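Local coordinates for putative tryptophan halogenase (Xanthomonas campestris pv. campestris, PDB 6Y1W) that is a flavin-dependent halogenase of the tryptophan halogenase family, expected to use reduced FAD to install halogen on an electron-rich organic substrate, at the interface of chains A and B. Coordinates in Å, arbitrary orientation; residue numbers count along the deposited sequence, not the author numbering. Chains: chain A/B, Putative tryptophan halogenase.

The interface of chains A and B. Residues chain A 39, 41-42, 367; chain B 461, 464-465.
A:Gln42 and B:Leu465 bury more surface than their neighbours in this part of the two-fold interface, where the end of helix 25-39, the residues just after it and A:Gln367 from a separate loop meet the 3-10 helix 461-465 of the other chain. They illustrate how one glutamine can serve apolar and polar partners together. The CD2 methyl of B:Leu465 lies against the side-chain stem, 3.6 Å from A:Gln42 CG, the two side chains crossing at a slant. Beyond CG the glutamine is extended (chi2 -171°), which carries its amide out across the interface to the carbonyl of B:Pro461. There A:Gln42 NE2 donates to the carbonyl O of B:Pro461 at 3.1 Å, a moderately bent bond whose donor stands above the carbonyl plane rather than on a lone pair. The other end of the amide, OE1, faces the backbone of B:Asp464 and shares water 3 with its carbonyl O.

A:Gln367 supplies a second grip on the same helix. Its chain is bent at chi2 (-88°); its CD lies 3.8 Å from B:Pro461 CG, and the amide turns towards B:Asp464. Its NE2 bonds B:Asp464 OD2 at 2.8 Å, nearly straight and within the amide plane, while water 1 joins the same carboxylate oxygen to A:Gln367 OE1. B:Asp464 OD2 is thus held both directly and through solvent, which may fix the carboxylate's rotation.

Because the interface is two-fold symmetric, the patch recurs with the chains exchanged. Such pairing suits a dimer, though the structure alone does not show that one forms in solution. Beside A:Gln42, water 2 sits in the guanidinium plane of A:Arg41, 2.9 Å from NE, and passes the contact on to the carbonyl O of B:Leu465.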
ATOM      1  N   LEU A  39      19.714   9.491 -15.656  1.00 14.72           N
ATOM      2  CA  LEU A  39      21.099   9.167 -15.331  1.00 12.63           C
ATOM      3  C   LEU A  39      22.033   9.262 -16.536  1.00 13.07           C
ATOM      4  O   LEU A  39      23.189   8.838 -16.437  1.00 19.90           O
ATOM      5  CB  LEU A  39      21.189   7.754 -14.704  1.00 16.13           C
ATOM      6  CG  LEU A  39      20.523   7.639 -13.328  1.00 15.42           C
ATOM      7  CD1 LEU A  39      20.518   6.205 -12.805  1.00 18.08           C
ATOM      8  CD2 LEU A  39      21.263   8.543 -12.345  1.00 17.40           C
ATOM      9  N   ARG A  41      23.701  11.556 -17.699  1.00 16.56           N
ATOM     10  CA  ARG A  41      24.955  12.315 -17.493  1.00 15.55           C
ATOM     11  C   ARG A  41      26.021  11.470 -16.826  1.00 19.75           C
ATOM     12  O   ARG A  41      27.214  11.820 -16.869  1.00 23.05           O
ATOM     13  CB  ARG A  41      24.708  13.565 -16.641  1.00 15.01           C
ATOM     14  CG  ARG A  41      23.884  14.576 -17.388  1.00 16.66           C
ATOM     15  CD  ARG A  41      23.410  15.703 -16.451  1.00 25.38           C
ATOM     16  NE  ARG A  41      24.498  16.267 -15.662  1.00 31.06           N
ATOM     17  CZ  ARG A  41      25.060  17.443 -15.932  1.00 63.70           C
ATOM     18  NH1 ARG A  41      24.620  18.150 -16.971  1.00 49.23           N
ATOM     19  NH2 ARG A  41      26.053  17.909 -15.177  1.00 50.61           N
ATOM     20  N   GLN A  42      25.630  10.360 -16.211  1.00 17.43           N
ATOM     21  CA  GLN A  42      26.579   9.536 -15.481  1.00 20.37           C
ATOM     22  C   GLN A  42      26.805   8.184 -16.107  1.00 22.49           C
ATOM     23  O   GLN A  42      27.768   7.514 -15.736  1.00 26.30           O
ATOM     24  CB  GLN A  42      26.079   9.285 -14.040  1.00 21.77           C
ATOM     25  CG  GLN A  42      25.891  10.536 -13.283  1.00 27.93           C
ATOM     26  CD  GLN A  42      25.614  10.365 -11.804  1.00 34.17           C
ATOM     27  OE1 GLN A  42      25.900  11.281 -11.046  1.00 31.32           O
ATOM     28  NE2 GLN A  42      25.028   9.228 -11.386  1.00 26.82           N
ATOM     29  N   GLN A 367      24.629   1.564  -7.632  1.00 17.71           N
ATOM     30  CA  GLN A 367      26.048   1.920  -7.734  1.00 18.81           C
ATOM     31  C   GLN A 367      26.869   0.672  -8.016  1.00 19.04           C
ATOM     32  O   GLN A 367      27.718   0.653  -8.920  1.00 19.56           O
ATOM     33  CB  GLN A 367      26.552   2.565  -6.444  1.00 22.93           C
ATOM     34  CG  GLN A 367      25.838   3.788  -6.023  1.00 24.83           C
ATOM     35  CD  GLN A 367      26.425   5.055  -6.622  1.00 28.71           C
ATOM     36  OE1 GLN A 367      27.249   5.013  -7.585  1.00 25.83           O
ATOM     37  NE2 GLN A 367      25.995   6.197  -6.081  1.00 21.59           N
TER
ATOM     38  N   PRO B 461      22.561   6.609  -6.933  1.00 14.57           N
ATOM     39  CA  PRO B 461      23.335   7.400  -7.919  1.00 14.91           C
ATOM     40  C   PRO B 461      22.721   8.757  -8.283  1.00 17.88           C
ATOM     41  O   PRO B 461      23.463   9.648  -8.707  1.00 17.74           O
ATOM     42  CB  PRO B 461      23.375   6.478  -9.150  1.00 20.67           C
ATOM     43  CG  PRO B 461      23.199   5.077  -8.612  1.00 23.09           C
ATOM     44  CD  PRO B 461      22.437   5.183  -7.295  1.00 15.95           C
ATOM     45  N   ASP B 464      24.368  11.724  -6.891  1.00 15.42           N
ATOM     46  CA  ASP B 464      25.685  12.141  -7.357  1.00 18.07           C
ATOM     47  C   ASP B 464      25.624  13.148  -8.510  1.00 17.26           C
ATOM     48  O   ASP B 464      26.667  13.668  -8.907  1.00 20.33           O
ATOM     49  CB  ASP B 464      26.501  10.916  -7.765  1.00 15.90           C
ATOM     50  CG  ASP B 464      26.784   9.976  -6.586  1.00 19.69           C
ATOM     51  OD1 ASP B 464      27.011  10.477  -5.470  1.00 21.69           O
ATOM     52  OD2 ASP B 464      26.812   8.738  -6.772  1.00 23.38           O
ATOM     53  N   LEU B 465      24.428  13.460  -9.029  1.00 15.78           N
ATOM     54  CA  LEU B 465      24.294  14.393 -10.136  1.00 16.04           C
ATOM     55  C   LEU B 465      24.576  15.824  -9.718  1.00 20.57           C
ATOM     56  O   LEU B 465      24.990  16.628 -10.562  1.00 24.88           O
ATOM     57  CB  LEU B 465      22.888  14.336 -10.730  1.00 17.44           C
ATOM     58  CG  LEU B 465      22.543  13.009 -11.382  1.00 20.10           C
ATOM     59  CD1 LEU B 465      21.066  12.995 -11.566  1.00 19.22           C
ATOM     60  CD2 LEU B 465      23.229  12.883 -12.738  1.00 22.40           C
TER
HETATM   61  O   HOH W   1      27.099   7.542  -9.208  1.00 30.47           O
HETATM   62  O   HOH W   2      25.990  15.511 -13.345  1.00 36.24           O
HETATM   63  O   HOH W   3      27.472  13.035 -11.846  1.00 39.14           O